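Local coordinates for hemolysin-related protein (Vibrio cholerae serotype O1, PDB 5V6F) that binds mannose-containing glycans, here a mannotriose, through its second beta-prism lectin domain, and probably helps attach the Vibrio cholerae biofilm to host glycans, at residues E69-L74 and H81-K86; G73-G78 and G127-E132. All coordinates share one frame; numbering follows the deposited sequence.

Interaction 1 (E69-L74 and H81-K86); sequences EVTSGL and HIVAIK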
loop_
_atom_site.group_PDB
_atom_site.type_symbol
_atom_site.label_atom_id
_atom_site.label_comp_id
_atom_site.label_asym_id
_atom_site.label_seq_id
_atom_site.Cartn_x
_atom_site.Cartn_y
_atom_site.Cartn_z
ATOM N N GLU A 69 -2.713 9.202 -0.100
ATOM C CA GLU A 69 -4.126 9.269 -0.451
ATOM C C GLU A 69 -4.478 7.882 -0.964
ATOM O O GLU A 69 -4.028 7.492 -2.046
ATOM C CB GLU A 69 -4.375 10.348 -1.503
ATOM C CG GLU A 69 -5.819 10.605 -1.860
ATOM C CD GLU A 69 -5.952 11.728 -2.870
ATOM O OE1 GLU A 69 -5.867 11.455 -4.085
ATOM O OE2 GLU A 69 -6.110 12.892 -2.446
ATOM N N VAL A 70 -5.238 7.126 -0.177
ATOM C CA VAL A 70 -5.481 5.709 -0.430
ATOM C C VAL A 70 -6.911 5.551 -0.919
ATOM O O VAL A 70 -7.858 5.928 -0.219
ATOM C CB VAL A 70 -5.242 4.862 0.829
ATOM C CG1 VAL A 70 -5.475 3.379 0.536
ATOM C CG2 VAL A 70 -3.834 5.084 1.360
ATOM N N THR A 71 -7.069 4.982 -2.110
ATOM C CA THR A 71 -8.384 4.692 -2.666
ATOM C C THR A 71 -8.655 3.197 -2.532
ATOM O O THR A 71 -7.861 2.370 -2.996
ATOM C CB THR A 71 -8.478 5.134 -4.126
ATOM O OG1 THR A 71 -8.155 6.526 -4.225
ATOM C CG2 THR A 71 -9.890 4.916 -4.666
ATOM N N SER A 72 -9.773 2.860 -1.899
ATOM C CA SER A 72 -10.197 1.479 -1.722
ATOM C C SER A 72 -11.615 1.346 -2.250
ATOM O O SER A 72 -12.349 2.330 -2.350
ATOM C CB SER A 72 -10.145 1.057 -0.247
ATOM O OG SER A 72 -8.886 1.338 0.336
ATOM N N GLY A 73 -12.007 0.124 -2.590
ATOM C CA GLY A 73 -13.375 -0.081 -3.027
ATOM C C GLY A 73 -13.633 -1.507 -3.452
ATOM O O GLY A 73 -12.821 -2.408 -3.232
ATOM N N LEU A 74 -14.800 -1.688 -4.067
ATOM C CA LEU A 74 -15.245 -2.981 -4.573
ATOM C C LEU A 74 -14.636 -3.188 -5.952
ATOM O O LEU A 74 -15.147 -2.691 -6.957
ATOM C CB LEU A 74 -16.768 -3.043 -4.623
ATOM C CG LEU A 74 -17.371 -4.346 -5.150
ATOM C CD1 LEU A 74 -16.937 -5.538 -4.313
ATOM C CD2 LEU A 74 -18.887 -4.248 -5.172
ATOM N N HIS A 81 -10.811 -4.117 -1.724
ATOM C CA HIS A 81 -9.366 -4.044 -1.560
ATOM C C HIS A 81 -8.914 -2.603 -1.737
ATOM O O HIS A 81 -9.691 -1.725 -2.113
ATOM C CB HIS A 81 -8.615 -4.917 -2.574
ATOM C CG HIS A 81 -9.302 -6.200 -2.918
ATOM N ND1 HIS A 81 -9.065 -7.378 -2.243
ATOM C CD2 HIS A 81 -10.196 -6.497 -3.889
ATOM C CE1 HIS A 81 -9.795 -8.341 -2.773
ATOM N NE2 HIS A 81 -10.489 -7.835 -3.776
ATOM N N ILE A 82 -7.631 -2.376 -1.471
ATOM C CA ILE A 82 -6.982 -1.132 -1.866
ATOM C C ILE A 82 -6.683 -1.216 -3.354
ATOM O O ILE A 82 -6.059 -2.178 -3.821
ATOM C CB ILE A 82 -5.703 -0.898 -1.045
ATOM C CG1 ILE A 82 -6.068 -0.642 0.424
ATOM C CG2 ILE A 82 -4.885 0.264 -1.638
ATOM C CD1 ILE A 82 -4.876 -0.402 1.351
ATOM N N VAL A 83 -7.136 -0.218 -4.108
ATOM C CA VAL A 83 -6.934 -0.209 -5.548
ATOM C C VAL A 83 -5.928 0.843 -5.999
ATOM O O VAL A 83 -5.323 0.674 -7.067
ATOM C CB VAL A 83 -8.269 -0.042 -6.310
ATOM C CG1 VAL A 83 -9.162 -1.256 -6.063
ATOM C CG2 VAL A 83 -8.985 1.249 -5.919
ATOM N N ALA A 84 -5.702 1.900 -5.217
ATOM C CA ALA A 84 -4.732 2.911 -5.606
ATOM C C ALA A 84 -4.163 3.586 -4.368
ATOM O O ALA A 84 -4.855 3.760 -3.360
ATOM C CB ALA A 84 -5.357 3.960 -6.531
ATOM N N ILE A 85 -2.888 3.961 -4.458
ATOM C CA ILE A 85 -2.238 4.784 -3.444
ATOM C C ILE A 85 -1.480 5.891 -4.150
ATOM O O ILE A 85 -0.636 5.623 -5.014
ATOM C CB ILE A 85 -1.267 3.990 -2.552
ATOM C CG1 ILE A 85 -1.943 2.758 -1.954
ATOM C CG2 ILE A 85 -0.745 4.891 -1.428
ATOM C CD1 ILE A 85 -0.964 1.770 -1.373
ATOM N N LYS A 86 -1.766 7.130 -3.768
ATOM C CA LYS A 86 -0.993 8.280 -4.206
ATOM C C LYS A 86 -0.040 8.673 -3.083
ATOM O O LYS A 86 -0.481 9.005 -1.979
ATOM C CB LYS A 86 -1.906 9.446 -4.576
ATOM C CG LYS A 86 -1.169 10.696 -5.009
ATOM C CD LYS A 86 -2.138 11.821 -5.316
ATOM C CE LYS A 86 -1.421 13.147 -5.431
ATOM N NZ LYS A 86 -2.384 14.276 -5.584
HETATM O O HOH W 1 -5.569 13.442 -5.917
#

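Interaction 2 (G73-G78 and G127-E132); sequences GLYNWG and GGWLVE. With BMA (beta-D-mannopyranose), chain B; MAN (alpha-D-mannopyranose), chain C; MAN (alpha-D-mannopyranose), chain D.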
loop_
_atom_site.group_PDB
_atom_site.type_symbol
_atom_site.label_atom_id
_atom_site.label_comp_id
_atom_site.label_asym_id
_atom_site.label_seq_id
_atom_site.Cartn_x
_atom_site.Cartn_y
_atom_site.Cartn_z
ATOM N N GLY A 73 -12.007 0.124 -2.590
ATOM C CA GLY A 73 -13.375 -0.081 -3.027
ATOM C C GLY A 73 -13.633 -1.507 -3.452
ATOM O O GLY A 73 -12.821 -2.408 -3.232
ATOM N N LEU A 74 -14.800 -1.688 -4.067
ATOM C CA LEU A 74 -15.245 -2.981 -4.573
ATOM C C LEU A 74 -14.636 -3.188 -5.952
ATOM O O LEU A 74 -15.147 -2.691 -6.957
ATOM C CB LEU A 74 -16.768 -3.043 -4.623
ATOM C CG LEU A 74 -17.371 -4.346 -5.150
ATOM C CD1 LEU A 74 -16.937 -5.538 -4.313
ATOM C CD2 LEU A 74 -18.887 -4.248 -5.172
ATOM N N TYR A 75 -13.526 -3.920 -5.984
ATOM C CA TYR A 75 -12.814 -4.201 -7.220
ATOM C C TYR A 75 -13.713 -4.941 -8.203
ATOM O O TYR A 75 -14.482 -5.827 -7.822
ATOM C CB TYR A 75 -11.570 -5.025 -6.891
ATOM C CG TYR A 75 -10.594 -5.238 -8.019
ATOM C CD1 TYR A 75 -10.081 -4.168 -8.744
ATOM C CD2 TYR A 75 -10.152 -6.515 -8.338
ATOM C CE1 TYR A 75 -9.173 -4.368 -9.769
ATOM C CE2 TYR A 75 -9.241 -6.723 -9.357
ATOM C CZ TYR A 75 -8.753 -5.646 -10.068
ATOM O OH TYR A 75 -7.847 -5.835 -11.088
ATOM N N ASN A 76 -13.600 -4.582 -9.485
ATOM C CA ASN A 76 -14.522 -5.100 -10.490
ATOM C C ASN A 76 -14.407 -6.605 -10.691
ATOM O O ASN A 76 -15.360 -7.223 -11.177
ATOM C CB ASN A 76 -14.295 -4.407 -11.830
ATOM C CG ASN A 76 -14.868 -3.011 -11.870
ATOM O OD1 ASN A 76 -15.668 -2.611 -11.019
ATOM N ND2 ASN A 76 -14.462 -2.260 -12.865
ATOM N N TRP A 77 -13.269 -7.208 -10.363
ATOM C CA TRP A 77 -13.121 -8.654 -10.461
ATOM C C TRP A 77 -13.321 -9.336 -9.115
ATOM O O TRP A 77 -13.076 -10.542 -8.993
ATOM C CB TRP A 77 -11.762 -8.998 -11.079
ATOM C CG TRP A 77 -11.763 -8.693 -12.544
ATOM C CD1 TRP A 77 -12.123 -9.536 -13.557
ATOM C CD2 TRP A 77 -11.432 -7.444 -13.164
ATOM N NE1 TRP A 77 -12.024 -8.894 -14.765
ATOM C CE2 TRP A 77 -11.605 -7.607 -14.552
ATOM C CE3 TRP A 77 -10.998 -6.205 -12.679
ATOM C CZ2 TRP A 77 -11.359 -6.579 -15.462
ATOM C CZ3 TRP A 77 -10.754 -5.189 -13.585
ATOM C CH2 TRP A 77 -10.930 -5.384 -14.960
ATOM N N GLY A 78 -13.790 -8.590 -8.111
ATOM C CA GLY A 78 -14.235 -9.163 -6.861
ATOM C C GLY A 78 -13.573 -8.582 -5.632
ATOM O O GLY A 78 -12.363 -8.330 -5.620
ATOM N N GLY A 127 -5.596 -11.498 1.818
ATOM C CA GLY A 127 -6.144 -12.834 1.752
ATOM C C GLY A 127 -5.532 -13.711 0.677
ATOM O O GLY A 127 -6.078 -14.782 0.388
ATOM N N GLY A 128 -4.432 -13.287 0.057
ATOM C CA GLY A 128 -3.725 -14.109 -0.907
ATOM C C GLY A 128 -3.882 -13.690 -2.351
ATOM O O GLY A 128 -3.318 -14.353 -3.229
ATOM N N TRP A 129 -4.632 -12.625 -2.634
ATOM C CA TRP A 129 -4.791 -12.122 -3.995
ATOM C C TRP A 129 -4.346 -10.672 -4.112
ATOM O O TRP A 129 -3.459 -10.368 -4.917
ATOM C CB TRP A 129 -6.250 -12.278 -4.444
ATOM C CG TRP A 129 -6.534 -11.747 -5.827
ATOM C CD1 TRP A 129 -5.657 -11.649 -6.872
ATOM C CD2 TRP A 129 -7.785 -11.245 -6.306
ATOM N NE1 TRP A 129 -6.288 -11.115 -7.971
ATOM C CE2 TRP A 129 -7.596 -10.860 -7.650
ATOM C CE3 TRP A 129 -9.049 -11.082 -5.730
ATOM C CZ2 TRP A 129 -8.622 -10.321 -8.422
ATOM C CZ3 TRP A 129 -10.063 -10.547 -6.498
ATOM C CH2 TRP A 129 -9.845 -10.173 -7.828
ATOM N N LEU A 130 -4.941 -9.765 -3.341
ATOM C CA LEU A 130 -4.605 -8.352 -3.367
ATOM C C LEU A 130 -4.384 -7.874 -1.938
ATOM O O LEU A 130 -4.533 -8.630 -0.973
ATOM C CB LEU A 130 -5.709 -7.538 -4.053
ATOM C CG LEU A 130 -6.024 -7.959 -5.488
ATOM C CD1 LEU A 130 -7.308 -7.317 -5.958
ATOM C CD2 LEU A 130 -4.876 -7.600 -6.418
ATOM N N VAL A 131 -4.020 -6.604 -1.807
ATOM C CA VAL A 131 -3.867 -5.975 -0.504
ATOM C C VAL A 131 -5.210 -5.388 -0.101
ATOM O O VAL A 131 -5.754 -4.524 -0.796
ATOM C CB VAL A 131 -2.779 -4.894 -0.533
ATOM C CG1 VAL A 131 -2.758 -4.110 0.778
ATOM C CG2 VAL A 131 -1.422 -5.528 -0.799
ATOM N N GLU A 132 -5.750 -5.858 1.021
ATOM C CA GLU A 132 -6.972 -5.272 1.549
ATOM C C GLU A 132 -6.711 -4.041 2.403
ATOM O O GLU A 132 -7.539 -3.126 2.419
ATOM C CB GLU A 132 -7.747 -6.308 2.361
ATOM C CG GLU A 132 -8.522 -7.292 1.493
ATOM C CD GLU A 132 -7.631 -8.329 0.838
ATOM O OE1 GLU A 132 -6.911 -9.041 1.570
ATOM O OE2 GLU A 132 -7.651 -8.440 -0.406
HETATM C C1 BMA B . -8.541 -8.622 -16.092
HETATM C C2 BMA B . -8.401 -9.976 -15.407
HETATM C C3 BMA B . -8.295 -9.767 -13.877
HETATM C C4 BMA B . -7.295 -8.668 -13.497
HETATM C C5 BMA B . -7.511 -7.406 -14.352
HETATM C C6 BMA B . -6.437 -6.372 -14.157
HETATM O O1 BMA B . -8.502 -8.820 -17.485
HETATM O O2 BMA B . -7.220 -10.641 -15.838
HETATM O O3 BMA B . -7.905 -10.946 -13.205
HETATM O O4 BMA B . -7.439 -8.362 -12.097
HETATM O O5 BMA B . -7.489 -7.778 -15.746
HETATM O O6 BMA B . -5.185 -7.041 -14.117
HETATM C C1 MAN C . -8.979 -11.587 -12.504
HETATM C C2 MAN C . -8.344 -12.676 -11.646
HETATM C C3 MAN C . -7.853 -13.805 -12.557
HETATM C C4 MAN C . -8.981 -14.277 -13.489
HETATM C C5 MAN C . -9.509 -13.081 -14.289
HETATM C C6 MAN C . -10.679 -13.434 -15.181
HETATM O O2 MAN C . -9.295 -13.257 -10.746
HETATM O O3 MAN C . -7.318 -14.896 -11.815
HETATM O O4 MAN C . -8.499 -15.255 -14.389
HETATM O O5 MAN C . -9.960 -12.074 -13.368
HETATM O O6 MAN C . -11.649 -14.100 -14.389
HETATM C C1 MAN D . -4.159 -6.105 -13.773
HETATM C C2 MAN D . -2.821 -6.800 -13.963
HETATM C C3 MAN D . -2.686 -7.905 -12.929
HETATM C C4 MAN D . -2.963 -7.374 -11.499
HETATM C C5 MAN D . -4.307 -6.599 -11.448
HETATM C C6 MAN D . -4.571 -5.899 -10.109
HETATM O O2 MAN D . -1.737 -5.908 -13.732
HETATM O O3 MAN D . -1.401 -8.520 -12.996
HETATM O O4 MAN D . -3.036 -8.459 -10.593
HETATM O O5 MAN D . -4.315 -5.597 -12.478
HETATM O O6 MAN D . -3.480 -5.022 -9.832
#

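Interaction 1 (E69-L74 and H81-K86)
Glu69 and Lys86 form an antiparallel hydrogen-bonded pair, each backbone N donating to the other's O; Lys86 N to Glu69 O is nearly straight at the hydrogen (178°). Further along, Thr71 N donates to Ala84 O. Thr71 O is itself gripped by two donors, Val83 N at 2.9 Å and the more distant Ala84 N. Two residues thus face one, and the register slips by one before Gly73 and His81 close a last pair of bonds. With CG2 in the crowded position between N and C (CG1 at chi1 -65°), Val83 brings that methyl to 3.3 Å from Thr71 O. The His81 ring finds its partners outside the two strands, ND1 at Glu132 and NE2 at Gly78 O. At the other end, the extended side chains of Glu69 and Lys86 are bridged by a water that donates to Glu69 OE1 (2.7 Å) and accepts weakly from Lys86 NZ. On the face of Val70, Ser72, Ile82 and Ile85, Val70 CG1 meets Ile82 CG2 at 3.8 Å, and Phe134 packs against both residues. Val83 and Ala84 both facing Thr71 make a classic beta bulge, here within a hairpin of the beta-prism lectin fold.

Interaction 2 (G73-G78 and G127-E132)
Tyr75 and Trp129 meet through ring carbons, Tyr75 CD2 lying 3.7 Å from Trp129 CH2. The two rings are inclined at 62°, an oblique pairing in which Trp129 CH2 lies at the edge of the tyrosine, near its plane. Leu130 touches both: its CD1 sits 3.8 Å above the centre of the Trp129 ring and also meets Tyr75 CD2. Trp129 CG is anti to the backbone N (chi1 178°), which sends the indole away from its own N; its CH2 packs on Trp77 CB.

Polar atoms join this contact without any hydrogen bond between the segments. Trp129 CZ3 comes to 3.3 Å from Gly78 O, and CH2 approaches Trp77 O. Residues Tyr75 to Gly78 form a type I beta turn, closed by Gly78 N to Tyr75 O at 2.9 Å. In this beta-prism lectin domain the turn and the loop around Trp129 supply three aromatic residues of the glycan pocket.

Sugar contacts divide into stacking and hydrogen bonding. The beta-mannose lies over one face of the Trp77 indole, with C1 3.5 Å from CZ2, in a carbohydrate-aromatic stack; Asn76 CB covers part of the opposite face. Trp77 CD1 also approaches O5 of the chain C mannose. Tyr75 OH and O4 of the beta-mannose share a hydrogen bond of 2.8 Å, O4 lying near the plane of the phenol ring. Tyr75 OH further touches C6 of the chain D mannose, while Trp129 CZ2 is 3.8 Å from O2 of the chain C mannose. Main-chain N-H groups of Phe31, Ala32, Gly53 and Gly54 and the side chains of Asp34 and Asn52 are among the other mannose partners.

In the fold
Interactions 1 and 2 share Gly73 and Leu74 and have centres about 10 Å apart: the strand paired in 69-74 runs on into the turn that meets the sugar. His81 connects them directly, its ND1 lying 2.5 Å from Glu132 OE2, a probable hydrogen bond, while its ring meets that of Trp129. A second tie is the probable hydrogen bond of Ile82 N to Val131 O, 2.9 Å. The hairpin of interaction 1 stands back from the glycan, with the His81 side chain about 9 Å from the beta-mannose and that of Val83 about 8 Å from an alpha-mannose; interaction 2 touches all three sugars.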